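Local atomic coordinates of glycoside Hydrolase Family 43_12 (Metagenome, PDB entry 7JVH), a protein that probably hydrolyses glycosidic bonds of plant cell-wall glycans such as those containing xylose or arabinose, as a family 43 subfamily 12 glycoside hydrolase of gut microbial origin. Residues Phe33-Glu38 / Gly380-Ser385; Gly37-Tyr42 / Gln438-Tyr443; Thr249-Cys254 / Ile267-Asn272. One frame throughout, in Å; residues are numbered along the deposited sequence.

Overall arrangement
The chain begins and ends in one β-sandwich and forms the five-bladed propeller expected of family 43 in between. Contacts 1 and 2 lie next to each other, their centres about 9 Å apart, and share Gly37 and Glu38. Strand 28-37 pairs with strand 383-386 in contact 1 and is a sheet neighbour of strand 442-451, which contact 2 reaches. The N-terminal strand is thus built into the sheet of the C-terminal concanavalin A-like domain. Contact 3 is nested inside the loops closed by both others. It is a hairpin in a four-stranded sheet, one of the expected blades, with its centre about 43 Å from that of contact 1 and 39 Å from that of contact 2.

Contact 1 of 3, residues Phe33-Glu38 / Gly380-Ser385; sequences FTYTGE and GNFTYS
Tyr35 and Tyr384 form a hydrogen-bonded antiparallel pair at the heart of this contact. Tyr35 N donates to Tyr384 O at 2.8 Å, and Tyr384 N returns a bond to Tyr35 O at 2.7 Å in the carbonyl plane. Past the last bridge, Gly37 N reaches Phe382 O at 2.9 Å, nearly along the C=O axis. Both tyrosines leave the sheet on the same face, but only Tyr35 is buried, and Phe382 CE1 comes to the edge of the Tyr35 ring, 4.4 Å from CD2; the Tyr384 ring leads away, its OH held by Glu386 and Trp397. The two strands run almost exactly antiparallel (176°), and they join the N-terminal strand 28-37 to strand 383-386 within the larger sheet of the C-terminal β-sandwich. Thr34, Thr36, Thr383 and Ser385 occupy the opposite, more solvent-exposed face. Its one short link is between Thr36 OG1 and Thr383 OG1, 2.6 Å apart and hydrogen-bonded. Each threonine sets its hydroxyl anti to the carbonyl carbon (chi1 -64° and -75°), which brings the two oxygens together on that face. The methyl Thr34 CG2 rests 3.7 Å from Thr383 CG2, while Thr34 OG1 and Ser385 OG turn instead to the amide of Asn32. At the loop end, Asn381 lays CB 3.4 Å from Gly37 O and sends ND2 to the backbone oxygen of Asp39.

Contact 2 of 3, residues Gly37-Tyr42 / Gln438-Tyr443; sequences GEDDIY and QQHIKY
Asp39 and the backbone of Ile441-Lys442 form the polar centre of this contact. Lys442 N donates to Asp39 OD1 at 2.9 Å in a nearly straight bond (168°), meeting the oxygen on its syn side, somewhat out of the carboxylate plane. Ile441 N adds a weak bond to Asp39 OD2 at 3.4 Å. That second oxygen also forms a salt bridge with Arg323, which probably steadies the charge of this buried carboxylate. On the backbone, Glu38 N is satisfied by Lys442 O at 2.9 Å. The lysine chain then runs out extended beyond CG and passes beside Glu38 O, its NZ reaching the syn lone pair of Asp40 OD1 at 2.9 Å, with a weaker bond to OD2. A methionine in its place would probably leave the Asp40 carboxylate without its cationic mate and free to turn at the surface. Both nitrogens of the His440 ring are engaged, ND1 with Tyr35 OH and NE2 with Gly380 O. One face of that ring receives Gly37 CA in a CH-pi contact, 3.4 Å from the centroid and only 5° off the normal, so close that a side chain at Gly37 would clash with the ring. Asp39 comes to the ring's edge, the carboxylate turned 53° from the ring plane. His440 O accepts Gln438 NE2 at 3.0 Å, a bond lying in the amide plane of the glutamine. The strand-like pairing of Gly37 with Tyr443 ends here, where the N-terminal strand of the concanavalin A-like β-sandwich turns into the short helix 40-43, and a carboxylate takes over from main-chain carbonyls as acceptor for the partner strand.

Contact 3 of 3, residues Thr249-Cys254 / Ile267-Asn272; sequences TYYLMC and IFKADN
Tyr250 and Ala270 form a hydrogen-bonded antiparallel pair, each N donating to the other's O at 2.9 Å. Leu252 and Phe268 repeat this two residues on, although Leu252 N stands 39° out of the plane of the Phe268 carbonyl. The Tyr250 side chain can be followed outward. CB lies 3.6 Å from Ala270 O, and CG, set anti to the carbonyl carbon (chi1 -64°), carries the ring toward the chain beyond Ala270, whose oxygen stays in plane at the ring edge. Further out, CD2 approaches Asn272 C at 3.6 Å and CE2 approaches Asn272 CA at 3.8 Å. At the tip, OH is hydrogen-bonded to Asp179 and Lys245. On the other face of the sheet, Ile267 CD1 packs 3.7 Å from CE of Met253, present as selenomethionine, and the aliphatic start of Lys269 lies alongside the Tyr251 ring. This hairpin is the middle of a four-stranded blade, with strand 239-246 flanking 249-255 and strand 278-279 flanking 265-270. Leu252 and Phe268 lie side by side on the face that meets Val225 of strand 215-226 in the neighbouring sheet, while Tyr251 packs edge-to-face with Trp343 on the other side.

Contact 1 of 3, residues Phe33-Glu38 / Gly380-Ser385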
loop_
_atom_site.group_PDB
_atom_site.type_symbol
_atom_site.label_atom_id
_atom_site.label_comp_id
_atom_site.label_asym_id
_atom_site.label_seq_id
_atom_site.Cartn_x
_atom_site.Cartn_y
_atom_site.Cartn_z
ATOM N N PHE A 33 20.253 -5.544 -5.568
ATOM C CA PHE A 33 19.140 -4.869 -6.212
ATOM C C PHE A 33 19.311 -3.360 -6.031
ATOM O O PHE A 33 19.571 -2.898 -4.924
ATOM C CB PHE A 33 17.773 -5.312 -5.649
ATOM C CG PHE A 33 16.623 -4.906 -6.517
ATOM C CD1 PHE A 33 16.018 -3.670 -6.379
ATOM C CD2 PHE A 33 16.156 -5.757 -7.500
ATOM C CE1 PHE A 33 14.957 -3.295 -7.196
ATOM C CE2 PHE A 33 15.077 -5.397 -8.320
ATOM C CZ PHE A 33 14.488 -4.158 -8.167
ATOM N N THR A 34 19.149 -2.611 -7.123
ATOM C CA THR A 34 19.208 -1.155 -7.102
ATOM C C THR A 34 17.935 -0.600 -7.701
ATOM O O THR A 34 17.530 -1.027 -8.779
ATOM C CB THR A 34 20.442 -0.593 -7.888
ATOM O OG1 THR A 34 21.642 -1.140 -7.332
ATOM C CG2 THR A 34 20.511 0.903 -7.811
ATOM N N TYR A 35 17.313 0.341 -6.984
ATOM C CA TYR A 35 16.121 1.043 -7.435
ATOM C C TYR A 35 16.376 2.548 -7.375
ATOM O O TYR A 35 16.760 3.071 -6.319
ATOM C CB TYR A 35 14.911 0.671 -6.563
ATOM C CG TYR A 35 13.659 1.489 -6.849
ATOM C CD1 TYR A 35 12.811 1.156 -7.899
ATOM C CD2 TYR A 35 13.330 2.590 -6.069
ATOM C CE1 TYR A 35 11.678 1.900 -8.171
ATOM C CE2 TYR A 35 12.198 3.348 -6.325
ATOM C CZ TYR A 35 11.363 2.993 -7.368
ATOM O OH TYR A 35 10.231 3.745 -7.624
ATOM N N THR A 36 16.166 3.227 -8.512
ATOM C CA THR A 36 16.384 4.662 -8.652
ATOM C C THR A 36 15.136 5.341 -9.193
ATOM O O THR A 36 14.730 5.080 -10.322
ATOM C CB THR A 36 17.612 4.985 -9.576
ATOM O OG1 THR A 36 18.809 4.486 -8.976
ATOM C CG2 THR A 36 17.753 6.493 -9.815
ATOM N N GLY A 37 14.549 6.228 -8.373
ATOM C CA GLY A 37 13.410 7.047 -8.764
ATOM C C GLY A 37 13.910 8.276 -9.497
ATOM O O GLY A 37 14.951 8.829 -9.137
ATOM N N GLU A 38 13.179 8.685 -10.542
ATOM C CA GLU A 38 13.608 9.729 -11.484
ATOM C C GLU A 38 12.392 10.513 -11.985
ATOM O O GLU A 38 12.238 10.737 -13.191
ATOM C CB GLU A 38 14.339 9.134 -12.710
ATOM C CG GLU A 38 15.509 8.200 -12.430
ATOM C CD GLU A 38 15.799 7.244 -13.601
ATOM O OE1 GLU A 38 14.896 6.534 -14.082
ATOM O OE2 GLU A 38 16.964 7.172 -14.048
ATOM N N GLY A 380 11.197 12.027 -2.427
ATOM C CA GLY A 380 11.754 12.647 -3.618
ATOM C C GLY A 380 12.336 11.600 -4.569
ATOM O O GLY A 380 11.815 10.496 -4.679
ATOM N N ASN A 381 13.410 11.975 -5.261
ATOM C CA ASN A 381 14.179 11.091 -6.120
ATOM C C ASN A 381 15.414 10.635 -5.364
ATOM O O ASN A 381 16.106 11.427 -4.743
ATOM C CB ASN A 381 14.560 11.786 -7.420
ATOM C CG ASN A 381 13.397 11.911 -8.366
ATOM O OD1 ASN A 381 12.454 11.130 -8.295
ATOM N ND2 ASN A 381 13.440 12.881 -9.256
ATOM N N PHE A 382 15.664 9.322 -5.408
ATOM C CA PHE A 382 16.678 8.675 -4.605
ATOM C C PHE A 382 17.043 7.335 -5.229
ATOM O O PHE A 382 16.420 6.895 -6.193
ATOM C CB PHE A 382 16.188 8.491 -3.178
ATOM C CG PHE A 382 14.977 7.604 -3.062
ATOM C CD1 PHE A 382 15.100 6.237 -2.929
ATOM C CD2 PHE A 382 13.701 8.154 -3.080
ATOM C CE1 PHE A 382 13.982 5.441 -2.815
ATOM C CE2 PHE A 382 12.585 7.362 -2.958
ATOM C CZ PHE A 382 12.720 5.999 -2.831
ATOM N N THR A 383 18.073 6.703 -4.668
ATOM C CA THR A 383 18.542 5.400 -5.080
ATOM C C THR A 383 18.638 4.529 -3.845
ATOM O O THR A 383 19.231 4.937 -2.838
ATOM C CB THR A 383 19.903 5.472 -5.786
ATOM O OG1 THR A 383 19.703 5.994 -7.100
ATOM C CG2 THR A 383 20.554 4.111 -5.898
ATOM N N TYR A 384 18.029 3.331 -3.937
ATOM C CA TYR A 384 18.124 2.304 -2.918
ATOM C C TYR A 384 18.869 1.117 -3.523
ATOM O O TYR A 384 18.362 0.450 -4.429
ATOM C CB TYR A 384 16.737 1.901 -2.442
ATOM C CG TYR A 384 16.695 0.700 -1.514
ATOM C CD1 TYR A 384 17.640 0.539 -0.513
ATOM C CD2 TYR A 384 15.682 -0.267 -1.626
ATOM C CE1 TYR A 384 17.609 -0.547 0.334
ATOM C CE2 TYR A 384 15.640 -1.358 -0.761
ATOM C CZ TYR A 384 16.604 -1.493 0.213
ATOM O OH TYR A 384 16.598 -2.559 1.081
ATOM N N SER A 385 20.094 0.893 -3.031
ATOM C CA SER A 385 20.919 -0.234 -3.396
ATOM C C SER A 385 20.989 -1.150 -2.190
ATOM O O SER A 385 21.424 -0.740 -1.111
ATOM C CB SER A 385 22.331 0.192 -3.802
ATOM O OG SER A 385 23.117 -0.935 -4.130
#

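Contact 2 of 3, residues Gly37-Tyr42 / Gln438-Tyr443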
loop_
_atom_site.group_PDB
_atom_site.type_symbol
_atom_site.label_atom_id
_atom_site.label_comp_id
_atom_site.label_asym_id
_atom_site.label_seq_id
_atom_site.Cartn_x
_atom_site.Cartn_y
_atom_site.Cartn_z
ATOM N N GLY A 37 14.549 6.228 -8.373
ATOM C CA GLY A 37 13.410 7.047 -8.764
ATOM C C GLY A 37 13.910 8.276 -9.497
ATOM O O GLY A 37 14.951 8.829 -9.137
ATOM N N GLU A 38 13.179 8.685 -10.542
ATOM C CA GLU A 38 13.608 9.729 -11.484
ATOM C C GLU A 38 12.392 10.513 -11.985
ATOM O O GLU A 38 12.238 10.737 -13.191
ATOM C CB GLU A 38 14.339 9.134 -12.710
ATOM C CG GLU A 38 15.509 8.200 -12.430
ATOM C CD GLU A 38 15.799 7.244 -13.601
ATOM O OE1 GLU A 38 14.896 6.534 -14.082
ATOM O OE2 GLU A 38 16.964 7.172 -14.048
ATOM N N ASP A 39 11.529 10.938 -11.057
ATOM C CA ASP A 39 10.347 11.708 -11.410
ATOM C C ASP A 39 10.652 13.187 -11.669
ATOM O O ASP A 39 11.471 13.812 -10.967
ATOM C CB ASP A 39 9.255 11.565 -10.344
ATOM C CG ASP A 39 8.447 10.282 -10.508
ATOM O OD1 ASP A 39 8.397 9.743 -11.656
ATOM O OD2 ASP A 39 7.866 9.829 -9.476
ATOM N N ASP A 40 9.993 13.720 -12.707
ATOM C CA ASP A 40 10.106 15.098 -13.141
ATOM C C ASP A 40 9.773 16.096 -12.020
ATOM O O ASP A 40 10.488 17.079 -11.823
ATOM C CB ASP A 40 9.166 15.339 -14.326
ATOM C CG ASP A 40 9.526 14.525 -15.544
ATOM O OD1 ASP A 40 10.651 13.986 -15.633
ATOM O OD2 ASP A 40 8.674 14.415 -16.445
ATOM N N ILE A 41 8.683 15.824 -11.297
ATOM C CA ILE A 41 8.115 16.743 -10.330
ATOM C C ILE A 41 9.119 17.166 -9.234
ATOM O O ILE A 41 9.127 18.315 -8.804
ATOM C CB ILE A 41 6.809 16.181 -9.693
ATOM C CG1 ILE A 41 5.986 17.293 -9.040
ATOM C CG2 ILE A 41 7.117 15.093 -8.679
ATOM C CD1 ILE A 41 5.335 18.225 -10.047
ATOM N N TYR A 42 9.945 16.218 -8.784
ATOM C CA TYR A 42 10.902 16.444 -7.715
ATOM C C TYR A 42 12.121 17.197 -8.249
ATOM O O TYR A 42 12.655 18.085 -7.561
ATOM C CB TYR A 42 11.342 15.128 -7.082
ATOM C CG TYR A 42 10.189 14.314 -6.538
ATOM C CD1 TYR A 42 9.379 14.829 -5.543
ATOM C CD2 TYR A 42 9.908 13.028 -7.013
ATOM C CE1 TYR A 42 8.338 14.110 -5.031
ATOM C CE2 TYR A 42 8.853 12.292 -6.503
ATOM C CZ TYR A 42 8.072 12.840 -5.513
ATOM O OH TYR A 42 7.021 12.130 -4.988
ATOM N N GLN A 438 6.713 0.023 -6.794
ATOM C CA GLN A 438 7.024 1.079 -7.750
ATOM C C GLN A 438 6.612 2.393 -7.085
ATOM O O GLN A 438 5.411 2.686 -6.939
ATOM C CB GLN A 438 6.300 0.878 -9.073
ATOM C CG GLN A 438 6.544 1.984 -10.077
ATOM C CD GLN A 438 6.190 1.608 -11.518
ATOM O OE1 GLN A 438 5.860 0.468 -11.809
ATOM N NE2 GLN A 438 6.285 2.577 -12.423
ATOM N N GLN A 439 7.619 3.182 -6.679
ATOM C CA GLN A 439 7.397 4.420 -5.940
ATOM C C GLN A 439 7.354 5.654 -6.822
ATOM O O GLN A 439 7.057 6.743 -6.342
ATOM C CB GLN A 439 8.449 4.576 -4.844
ATOM C CG GLN A 439 8.250 3.583 -3.709
ATOM C CD GLN A 439 9.225 3.798 -2.578
ATOM O OE1 GLN A 439 10.405 3.521 -2.710
ATOM N NE2 GLN A 439 8.731 4.265 -1.450
ATOM N N HIS A 440 7.616 5.472 -8.118
ATOM C CA HIS A 440 7.728 6.561 -9.081
ATOM C C HIS A 440 7.143 6.148 -10.420
ATOM O O HIS A 440 7.128 4.942 -10.764
ATOM C CB HIS A 440 9.211 6.908 -9.318
ATOM C CG HIS A 440 9.943 7.276 -8.074
ATOM N ND1 HIS A 440 10.423 6.331 -7.197
ATOM C CD2 HIS A 440 10.277 8.481 -7.554
ATOM C CE1 HIS A 440 11.019 6.943 -6.187
ATOM N NE2 HIS A 440 10.951 8.246 -6.385
ATOM N N ILE A 441 6.718 7.156 -11.192
ATOM C CA ILE A 441 6.248 6.937 -12.560
ATOM C C ILE A 441 7.452 6.620 -13.446
ATOM O O ILE A 441 7.400 5.720 -14.284
ATOM C CB ILE A 441 5.511 8.172 -13.113
ATOM C CG1 ILE A 441 4.373 8.588 -12.180
ATOM C CG2 ILE A 441 4.930 7.854 -14.483
ATOM C CD1 ILE A 441 3.728 9.896 -12.571
ATOM N N LYS A 442 8.531 7.381 -13.247
ATOM C CA LYS A 442 9.792 7.180 -13.960
ATOM C C LYS A 442 10.824 6.567 -13.029
ATOM O O LYS A 442 11.187 7.168 -12.034
ATOM C CB LYS A 442 10.327 8.498 -14.486
ATOM C CG LYS A 442 9.637 9.001 -15.734
ATOM C CD LYS A 442 10.217 10.348 -16.146
ATOM C CE LYS A 442 9.577 10.823 -17.439
ATOM N NZ LYS A 442 10.130 12.161 -17.837
ATOM N N TYR A 443 11.277 5.355 -13.352
ATOM C CA TYR A 443 12.291 4.686 -12.557
ATOM C C TYR A 443 13.193 3.803 -13.423
ATOM O O TYR A 443 12.914 3.532 -14.590
ATOM C CB TYR A 443 11.683 3.910 -11.359
ATOM C CG TYR A 443 11.192 2.513 -11.649
ATOM C CD1 TYR A 443 12.040 1.412 -11.511
ATOM C CD2 TYR A 443 9.874 2.276 -12.037
ATOM C CE1 TYR A 443 11.603 0.131 -11.768
ATOM C CE2 TYR A 443 9.417 0.993 -12.271
ATOM C CZ TYR A 443 10.287 -0.071 -12.145
ATOM O OH TYR A 443 9.830 -1.353 -12.414
#

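Contact 3 of 3, residues Thr249-Cys254 / Ile267-Asn272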
loop_
_atom_site.group_PDB
_atom_site.type_symbol
_atom_site.label_atom_id
_atom_site.label_comp_id
_atom_site.label_asym_id
_atom_site.label_seq_id
_atom_site.Cartn_x
_atom_site.Cartn_y
_atom_site.Cartn_z
ATOM N N THR A 249 -17.919 17.480 21.941
ATOM C CA THR A 249 -18.664 17.153 20.726
ATOM C C THR A 249 -18.041 15.948 20.021
ATOM O O THR A 249 -16.818 15.810 19.992
ATOM C CB THR A 249 -18.669 18.356 19.763
ATOM O OG1 THR A 249 -19.293 19.477 20.396
ATOM C CG2 THR A 249 -19.404 18.049 18.475
ATOM N N TYR A 250 -18.886 15.083 19.449
ATOM C CA TYR A 250 -18.449 13.924 18.664
ATOM C C TYR A 250 -18.374 14.297 17.197
ATOM O O TYR A 250 -19.203 15.050 16.692
ATOM C CB TYR A 250 -19.393 12.719 18.866
ATOM C CG TYR A 250 -19.392 12.204 20.288
ATOM C CD1 TYR A 250 -18.494 11.230 20.688
ATOM C CD2 TYR A 250 -20.252 12.738 21.241
ATOM C CE1 TYR A 250 -18.465 10.778 21.997
ATOM C CE2 TYR A 250 -20.212 12.314 22.557
ATOM C CZ TYR A 250 -19.330 11.318 22.923
ATOM O OH TYR A 250 -19.292 10.867 24.221
ATOM N N TYR A 251 -17.361 13.756 16.516
ATOM C CA TYR A 251 -17.094 14.032 15.108
ATOM C C TYR A 251 -16.943 12.734 14.368
ATOM O O TYR A 251 -16.225 11.849 14.813
ATOM C CB TYR A 251 -15.827 14.872 14.980
ATOM C CG TYR A 251 -16.026 16.296 15.453
ATOM C CD1 TYR A 251 -16.448 17.276 14.569
ATOM C CD2 TYR A 251 -15.816 16.653 16.785
ATOM C CE1 TYR A 251 -16.642 18.583 14.979
ATOM C CE2 TYR A 251 -16.023 17.950 17.215
ATOM C CZ TYR A 251 -16.434 18.917 16.301
ATOM O OH TYR A 251 -16.644 20.215 16.712
ATOM N N LEU A 252 -17.642 12.624 13.238
ATOM C CA LEU A 252 -17.530 11.492 12.330
ATOM C C LEU A 252 -16.969 12.022 11.022
ATOM O O LEU A 252 -17.589 12.869 10.380
ATOM C CB LEU A 252 -18.899 10.822 12.094
ATOM C CG LEU A 252 -18.978 9.785 10.966
ATOM C CD1 LEU A 252 -18.156 8.555 11.305
ATOM C CD2 LEU A 252 -20.427 9.410 10.697
HETATM N N MSE A 253 -15.791 11.516 10.646
HETATM C CA MSE A 253 -15.176 11.860 9.371
HETATM C C MSE A 253 -15.166 10.622 8.476
HETATM O O MSE A 253 -14.741 9.551 8.904
HETATM C CB MSE A 253 -13.755 12.395 9.577
HETATM C CG MSE A 253 -13.190 13.088 8.354
HETATM SE SE MSE A 253 -11.388 13.802 8.638
HETATM C CE MSE A 253 -11.726 15.466 9.527
ATOM N N CYS A 254 -15.637 10.788 7.236
ATOM C CA CYS A 254 -15.748 9.682 6.299
ATOM C C CYS A 254 -15.234 10.070 4.934
ATOM O O CYS A 254 -15.274 11.238 4.565
ATOM C CB CYS A 254 -17.219 9.266 6.151
ATOM S SG CYS A 254 -18.050 8.836 7.691
ATOM N N ILE A 267 -17.382 15.556 6.726
ATOM C CA ILE A 267 -17.330 15.664 8.180
ATOM C C ILE A 267 -18.726 15.939 8.762
ATOM O O ILE A 267 -19.472 16.789 8.246
ATOM C CB ILE A 267 -16.354 16.775 8.632
ATOM C CG1 ILE A 267 -16.135 16.737 10.151
ATOM C CG2 ILE A 267 -16.856 18.155 8.208
ATOM C CD1 ILE A 267 -15.240 15.613 10.628
ATOM N N PHE A 268 -19.041 15.216 9.846
ATOM C CA PHE A 268 -20.303 15.268 10.563
ATOM C C PHE A 268 -19.991 15.522 12.028
ATOM O O PHE A 268 -18.918 15.140 12.501
ATOM C CB PHE A 268 -20.999 13.900 10.501
ATOM C CG PHE A 268 -21.403 13.464 9.120
ATOM C CD1 PHE A 268 -20.522 12.765 8.303
ATOM C CD2 PHE A 268 -22.684 13.731 8.646
ATOM C CE1 PHE A 268 -20.903 12.362 7.044
ATOM C CE2 PHE A 268 -23.061 13.326 7.372
ATOM C CZ PHE A 268 -22.173 12.629 6.578
ATOM N N LYS A 269 -20.938 16.120 12.757
ATOM C CA LYS A 269 -20.832 16.227 14.216
ATOM C C LYS A 269 -22.140 15.872 14.950
ATOM O O LYS A 269 -23.224 15.935 14.368
ATOM C CB LYS A 269 -20.327 17.621 14.623
ATOM C CG LYS A 269 -21.375 18.723 14.638
ATOM C CD LYS A 269 -20.755 20.078 14.962
ATOM C CE LYS A 269 -21.790 21.191 14.917
ATOM N NZ LYS A 269 -22.491 21.375 16.228
ATOM N N ALA A 270 -22.012 15.491 16.228
ATOM C CA ALA A 270 -23.141 15.152 17.085
ATOM C C ALA A 270 -22.851 15.451 18.544
ATOM O O ALA A 270 -21.685 15.506 18.946
ATOM C CB ALA A 270 -23.506 13.686 16.936
ATOM N N ASP A 271 -23.924 15.629 19.332
ATOM C CA ASP A 271 -23.828 15.905 20.764
ATOM C C ASP A 271 -23.742 14.636 21.613
ATOM O O ASP A 271 -23.554 14.710 22.827
ATOM C CB ASP A 271 -25.017 16.745 21.225
ATOM C CG ASP A 271 -25.046 18.123 20.576
ATOM O OD1 ASP A 271 -23.977 18.736 20.337
ATOM O OD2 ASP A 271 -26.151 18.612 20.297
ATOM N N ASN A 272 -23.885 13.478 20.958
ATOM C CA ASN A 272 -23.926 12.159 21.595
ATOM C C ASN A 272 -23.350 11.089 20.652
ATOM O O ASN A 272 -23.479 11.197 19.424
ATOM C CB ASN A 272 -25.378 11.864 22.010
ATOM C CG ASN A 272 -25.667 10.390 22.233
ATOM O OD1 ASN A 272 -26.010 9.673 21.298
ATOM N ND2 ASN A 272 -25.615 9.948 23.487
#